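Local coordinates for protein putative isohexenylglutaconyl-CoA hydratase (Pseudomonas aeruginosa, PDB 4ZU2) that probably hydrates isohexenylglutaconyl-CoA in the breakdown of acyclic terpenoids such as citronellate, as a trimeric member of the crotonase (enoyl-CoA hydratase/isomerase) family, at residues 159-164 and 178-183; 173-178 and 184-189. All coordinates share one frame; numbering follows the deposited sequence.

Contact 1 (159-164 and 178-183); sequences LTQARR and LRLGLV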
loop_
_atom_site.group_PDB
_atom_site.type_symbol
_atom_site.label_atom_id
_atom_site.label_comp_id
_atom_site.label_asym_id
_atom_site.label_seq_id
_atom_site.Cartn_x
_atom_site.Cartn_y
_atom_site.Cartn_z
ATOM N N LEU A 159 -6.332 1.137 0.299
ATOM C CA LEU A 159 -7.625 1.736 0.001
ATOM C C LEU A 159 -8.263 1.174 -1.282
ATOM O O LEU A 159 -9.489 1.014 -1.382
ATOM C CB LEU A 159 -7.479 3.237 -0.130
ATOM C CG LEU A 159 -8.741 4.033 -0.489
ATOM C CD1 LEU A 159 -9.751 4.034 0.685
ATOM C CD2 LEU A 159 -8.384 5.464 -0.830
ATOM N N THR A 160 -7.422 0.892 -2.268
ATOM C CA THR A 160 -7.909 0.652 -3.622
ATOM C C THR A 160 -8.671 -0.662 -3.626
ATOM O O THR A 160 -9.739 -0.764 -4.208
ATOM C CB THR A 160 -6.772 0.647 -4.649
ATOM O OG1 THR A 160 -6.130 1.932 -4.642
ATOM C CG2 THR A 160 -7.313 0.314 -6.078
ATOM N N GLN A 161 -8.154 -1.651 -2.910
ATOM C CA GLN A 161 -8.872 -2.886 -2.840
ATOM C C GLN A 161 -9.996 -2.853 -1.825
ATOM O O GLN A 161 -11.004 -3.498 -2.025
ATOM C CB GLN A 161 -7.929 -4.032 -2.579
ATOM C CG GLN A 161 -7.127 -4.398 -3.807
ATOM C CD GLN A 161 -7.993 -4.796 -4.964
ATOM O OE1 GLN A 161 -9.211 -5.027 -4.837
ATOM N NE2 GLN A 161 -7.378 -4.910 -6.097
ATOM N N ALA A 162 -9.823 -2.070 -0.766
ATOM C CA ALA A 162 -10.723 -2.114 0.376
ATOM C C ALA A 162 -12.032 -1.528 -0.015
ATOM O O ALA A 162 -13.081 -2.075 0.352
ATOM C CB ALA A 162 -10.168 -1.359 1.607
ATOM N N ARG A 163 -11.970 -0.417 -0.750
ATOM C CA ARG A 163 -13.178 0.253 -1.206
ATOM C C ARG A 163 -14.091 -0.685 -2.010
ATOM O O ARG A 163 -15.287 -0.636 -1.832
ATOM C CB ARG A 163 -12.880 1.554 -1.954
ATOM C CG ARG A 163 -11.990 1.457 -3.209
ATOM C CD ARG A 163 -11.221 2.717 -3.414
ATOM N NE ARG A 163 -12.096 3.881 -3.563
ATOM C CZ ARG A 163 -11.675 5.102 -3.862
ATOM N NH1 ARG A 163 -10.368 5.372 -4.035
ATOM N NH2 ARG A 163 -12.555 6.067 -3.973
ATOM N N ARG A 164 -13.528 -1.565 -2.845
ATOM C CA ARG A 164 -14.334 -2.459 -3.664
ATOM C C ARG A 164 -14.968 -3.522 -2.798
ATOM O O ARG A 164 -16.134 -3.778 -2.942
ATOM C CB ARG A 164 -13.508 -3.144 -4.771
ATOM C CG ARG A 164 -14.305 -4.128 -5.617
ATOM C CD ARG A 164 -13.506 -4.705 -6.800
ATOM N NE ARG A 164 -12.670 -5.822 -6.403
ATOM C CZ ARG A 164 -13.097 -7.060 -6.169
ATOM N NH1 ARG A 164 -14.366 -7.372 -6.298
ATOM N NH2 ARG A 164 -12.239 -8.005 -5.819
ATOM N N LEU A 178 -4.788 -14.239 -1.765
ATOM C CA LEU A 178 -3.360 -14.173 -1.998
ATOM C C LEU A 178 -3.015 -13.099 -3.037
ATOM O O LEU A 178 -2.032 -12.361 -2.903
ATOM C CB LEU A 178 -2.901 -15.543 -2.485
ATOM C CG LEU A 178 -1.430 -15.954 -2.432
ATOM C CD1 LEU A 178 -0.900 -16.078 -3.840
ATOM C CD2 LEU A 178 -0.594 -15.005 -1.590
ATOM N N ARG A 179 -3.838 -12.991 -4.069
ATOM C CA ARG A 179 -3.544 -12.071 -5.162
ATOM C C ARG A 179 -3.644 -10.620 -4.695
ATOM O O ARG A 179 -2.812 -9.780 -5.074
ATOM C CB ARG A 179 -4.487 -12.313 -6.345
ATOM C CG ARG A 179 -4.208 -11.377 -7.513
ATOM C CD ARG A 179 -5.101 -11.609 -8.690
ATOM N NE ARG A 179 -6.476 -11.195 -8.436
ATOM C CZ ARG A 179 -6.918 -9.945 -8.548
ATOM N NH1 ARG A 179 -6.091 -8.962 -8.901
ATOM N NH2 ARG A 179 -8.191 -9.669 -8.288
ATOM N N LEU A 180 -4.661 -10.356 -3.861
ATOM C CA LEU A 180 -4.973 -9.019 -3.316
ATOM C C LEU A 180 -4.099 -8.645 -2.134
ATOM O O LEU A 180 -4.210 -7.538 -1.617
ATOM C CB LEU A 180 -6.458 -8.933 -2.880
ATOM C CG LEU A 180 -7.536 -9.063 -3.944
ATOM C CD1 LEU A 180 -8.953 -9.199 -3.363
ATOM C CD2 LEU A 180 -7.487 -7.888 -4.843
ATOM N N GLY A 181 -3.230 -9.553 -1.697
ATOM C CA GLY A 181 -2.332 -9.276 -0.583
ATOM C C GLY A 181 -2.994 -9.407 0.785
ATOM O O GLY A 181 -2.493 -8.901 1.808
ATOM N N LEU A 182 -4.119 -10.110 0.822
ATOM C CA LEU A 182 -4.900 -10.229 2.057
ATOM C C LEU A 182 -4.305 -11.295 2.951
ATOM O O LEU A 182 -4.299 -11.198 4.191
ATOM C CB LEU A 182 -6.358 -10.580 1.717
ATOM C CG LEU A 182 -7.270 -10.730 2.929
ATOM C CD1 LEU A 182 -7.040 -9.625 3.950
ATOM C CD2 LEU A 182 -8.747 -10.724 2.473
ATOM N N VAL A 183 -3.816 -12.344 2.302
ATOM C CA VAL A 183 -3.126 -13.426 2.991
ATOM C C VAL A 183 -1.785 -13.649 2.275
ATOM O O VAL A 183 -1.578 -13.165 1.137
ATOM C CB VAL A 183 -3.993 -14.710 2.992
ATOM C CG1 VAL A 183 -5.380 -14.424 3.613
ATOM C CG2 VAL A 183 -4.127 -15.291 1.550
#
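Two consecutive helices of the crotonase fold, 159-168 and 174-179, meet where Leu180, just past the end of the second, reaches toward Gln161 in the first turn of the other. The CA atoms of Gln161 and Leu180 lie 7.3 Å apart, and both side chains point across toward the other segment, crossing at about a right angle. Gln161 folds back at chi2 (-59°), which turns its amide group against the CD2 methyl of Leu180; the modelled separation there is too short to be trusted in detail. Burial suits the leucine, but it leaves Gln161 OE1 covered without a partner in the model. The other methyl, CD1, lies 4.3 Å from Arg164 NH2, approaching the guanidinium obliquely. Beyond Leu180 the chain turns away through a Schellman motif: Gly181 takes a positive phi of 80°, which favours glycine, Gly181 N bonds back to Leu178 O at 3.3 Å, and Leu182 N probably bonds to Ala177 O. Arg164 NH2 is also 5.0 Å from Arg179 NH2, a like-charge approach probably eased by Glu176, which forms a salt bridge with Arg179 and packs against Arg164. Arg163 forms a salt bridge with Asp125 of the second subunit, while Gln161 packs on His184 of the same neighbouring subunit.

Contact 2 (173-178 and 184-189); sequences DGREAL and HFCEAD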
loop_
_atom_site.group_PDB
_atom_site.type_symbol
_atom_site.label_atom_id
_atom_site.label_comp_id
_atom_site.label_asym_id
_atom_site.label_seq_id
_atom_site.Cartn_x
_atom_site.Cartn_y
_atom_site.Cartn_z
ATOM N N ASP A 173 -12.358 -16.077 -3.066
ATOM C CA ASP A 173 -11.721 -17.222 -2.463
ATOM C C ASP A 173 -10.301 -16.988 -2.093
ATOM O O ASP A 173 -9.758 -15.892 -2.298
ATOM C CB ASP A 173 -11.830 -18.444 -3.382
ATOM C CG ASP A 173 -10.842 -18.409 -4.555
ATOM O OD1 ASP A 173 -10.501 -17.322 -5.089
ATOM O OD2 ASP A 173 -10.415 -19.506 -4.951
ATOM N N GLY A 174 -9.707 -18.041 -1.520
ATOM C CA GLY A 174 -8.326 -18.030 -1.133
ATOM C C GLY A 174 -7.321 -17.582 -2.192
ATOM O O GLY A 174 -6.358 -16.886 -1.872
ATOM N N ARG A 175 -7.495 -18.011 -3.437
ATOM C CA ARG A 175 -6.479 -17.748 -4.450
ATOM C C ARG A 175 -6.539 -16.245 -4.691
ATOM O O ARG A 175 -5.526 -15.601 -4.814
ATOM C CB ARG A 175 -6.707 -18.527 -5.768
ATOM C CG ARG A 175 -6.764 -20.091 -5.701
ATOM C CD ARG A 175 -5.373 -20.798 -5.589
ATOM N NE ARG A 175 -5.379 -22.146 -6.175
ATOM C CZ ARG A 175 -4.743 -23.230 -5.698
ATOM N NH1 ARG A 175 -4.014 -23.202 -4.594
ATOM N NH2 ARG A 175 -4.878 -24.391 -6.346
ATOM N N GLU A 176 -7.747 -15.702 -4.718
ATOM C CA GLU A 176 -7.949 -14.277 -4.832
ATOM C C GLU A 176 -7.382 -13.521 -3.628
ATOM O O GLU A 176 -6.963 -12.364 -3.776
ATOM C CB GLU A 176 -9.437 -13.970 -4.976
ATOM C CG GLU A 176 -9.784 -12.499 -4.858
ATOM C CD GLU A 176 -10.295 -11.880 -6.111
ATOM O OE1 GLU A 176 -9.476 -11.294 -6.838
ATOM O OE2 GLU A 176 -11.508 -11.939 -6.358
ATOM N N ALA A 177 -7.352 -14.148 -2.450
ATOM C CA ALA A 177 -6.978 -13.406 -1.250
ATOM C C ALA A 177 -5.480 -13.281 -1.162
ATOM O O ALA A 177 -4.973 -12.357 -0.561
ATOM C CB ALA A 177 -7.524 -14.027 -0.016
ATOM N N LEU A 178 -4.788 -14.239 -1.765
ATOM C CA LEU A 178 -3.360 -14.173 -1.998
ATOM C C LEU A 178 -3.015 -13.099 -3.037
ATOM O O LEU A 178 -2.032 -12.361 -2.903
ATOM C CB LEU A 178 -2.901 -15.543 -2.485
ATOM C CG LEU A 178 -1.430 -15.954 -2.432
ATOM C CD1 LEU A 178 -0.900 -16.078 -3.840
ATOM C CD2 LEU A 178 -0.594 -15.005 -1.590
ATOM N N HIS A 184 -0.884 -14.359 2.946
ATOM C CA HIS A 184 0.497 -14.544 2.492
ATOM C C HIS A 184 0.735 -15.855 1.735
ATOM O O HIS A 184 1.668 -15.937 0.962
ATOM C CB HIS A 184 1.435 -14.518 3.695
ATOM C CG HIS A 184 1.472 -13.211 4.428
ATOM N ND1 HIS A 184 0.696 -12.962 5.532
ATOM C CD2 HIS A 184 2.220 -12.096 4.224
ATOM C CE1 HIS A 184 0.949 -11.739 5.975
ATOM N NE2 HIS A 184 1.874 -11.200 5.208
ATOM N N PHE A 185 -0.083 -16.878 1.997
ATOM C CA PHE A 185 -0.026 -18.158 1.302
ATOM C C PHE A 185 -1.445 -18.720 1.069
ATOM O O PHE A 185 -2.335 -18.601 1.936
ATOM C CB PHE A 185 0.710 -19.193 2.166
ATOM C CG PHE A 185 2.080 -18.751 2.657
ATOM C CD1 PHE A 185 3.176 -18.718 1.790
ATOM C CD2 PHE A 185 2.280 -18.419 3.989
ATOM C CE1 PHE A 185 4.435 -18.328 2.250
ATOM C CE2 PHE A 185 3.521 -18.039 4.448
ATOM C CZ PHE A 185 4.605 -17.990 3.578
ATOM N N CYS A 186 -1.625 -19.386 -0.072
ATOM C CA CYS A 186 -2.833 -20.152 -0.372
ATOM C C CYS A 186 -2.428 -21.597 -0.656
ATOM O O CYS A 186 -1.652 -21.837 -1.575
ATOM C CB CYS A 186 -3.529 -19.556 -1.601
ATOM S SG CYS A 186 -5.139 -20.274 -2.023
ATOM N N GLU A 187 -2.907 -22.542 0.155
ATOM C CA GLU A 187 -2.673 -23.980 -0.073
ATOM C C GLU A 187 -3.961 -24.711 -0.470
ATOM O O GLU A 187 -5.043 -24.361 -0.027
ATOM C CB GLU A 187 -2.087 -24.649 1.166
ATOM C CG GLU A 187 -0.969 -23.871 1.798
ATOM C CD GLU A 187 0.194 -23.649 0.841
ATOM O OE1 GLU A 187 0.788 -24.648 0.375
ATOM O OE2 GLU A 187 0.502 -22.477 0.534
ATOM N N ALA A 188 -3.831 -25.735 -1.305
ATOM C CA ALA A 188 -4.987 -26.421 -1.882
ATOM C C ALA A 188 -5.546 -27.551 -1.014
ATOM O O ALA A 188 -6.662 -28.020 -1.253
ATOM C CB ALA A 188 -4.630 -26.959 -3.271
ATOM N N ASP A 189 -4.786 -27.995 -0.016
ATOM C CA ASP A 189 -5.258 -29.061 0.881
ATOM C C ASP A 189 -4.672 -28.961 2.278
ATOM O O ASP A 189 -3.747 -28.203 2.515
ATOM C CB ASP A 189 -4.964 -30.451 0.309
ATOM C CG ASP A 189 -3.527 -30.611 -0.153
ATOM O OD1 ASP A 189 -2.605 -30.713 0.693
ATOM O OD2 ASP A 189 -3.327 -30.654 -1.385
#
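Helix 174-178 runs nearly antiparallel to strand 185-187, their axes at 160° and 7.5 Å apart at the closest, with Gly174 opposite Cys186 and Leu178 opposite His184. Cys186 points toward the helix and fills the middle of the contact. Its SG, anti to the backbone N (chi1 -174°), lies 3.5 Å from Gly174 C and 3.6 Å from Arg175 N. With no side chain, Gly174 lets the sulfur sit against its backbone. Arg175 bends at chi2 (-78°) and lays its aliphatic part along the same sulfur, CD to SG 3.6 Å, before its guanidinium meets the CB of Ala188 obliquely, NH2 to CB 4.0 Å. A long, flexible residue fits this solvent-exposed margin, where the methylenes pack while the charged end can probably reach solvent. At the other end, Leu178 adds an apolar contact, CB to Cys186 CB 4.2 Å, and rests its CD2 3.5 Å from His184 O. The strand is the last of the six-stranded sheet of the crotonase core within this chain, bonded to strand 126-130, and the helix packs on one side of this outermost strand, while Phe185 and Glu187 point away and their side chains pack on helix 190-205. Asp173 is the N-cap of helix 174-179: its OD1 accepts from Glu176 N at 3.2 Å, the donor lying above the carboxylate plane. His184 turns from the helix to bond Ala127 N through ND1 and Thr160 O of the third subunit through NE2.

The centres of contacts 1 and 2 are 13 Å apart, on the same side of the chain's centre, and Leu178 belongs to both. Their segments alternate along the chain: 159-164, 173-178, 178-183, then 184-189. Helix 174-179 therefore serves twice, the residue just past its C-terminal end meeting helix 159-168 and its length lying over strand 185-187 at the sheet edge. The turn between helix and strand is tied back by Ala177 O, which probably accepts from both Leu182 N (2.8 Å) and Val183 N (3.1 Å). Together the contacts place the region at the trimer interface, where the first segment of contact 1 meets the second segment of contact 2 of a neighbouring subunit.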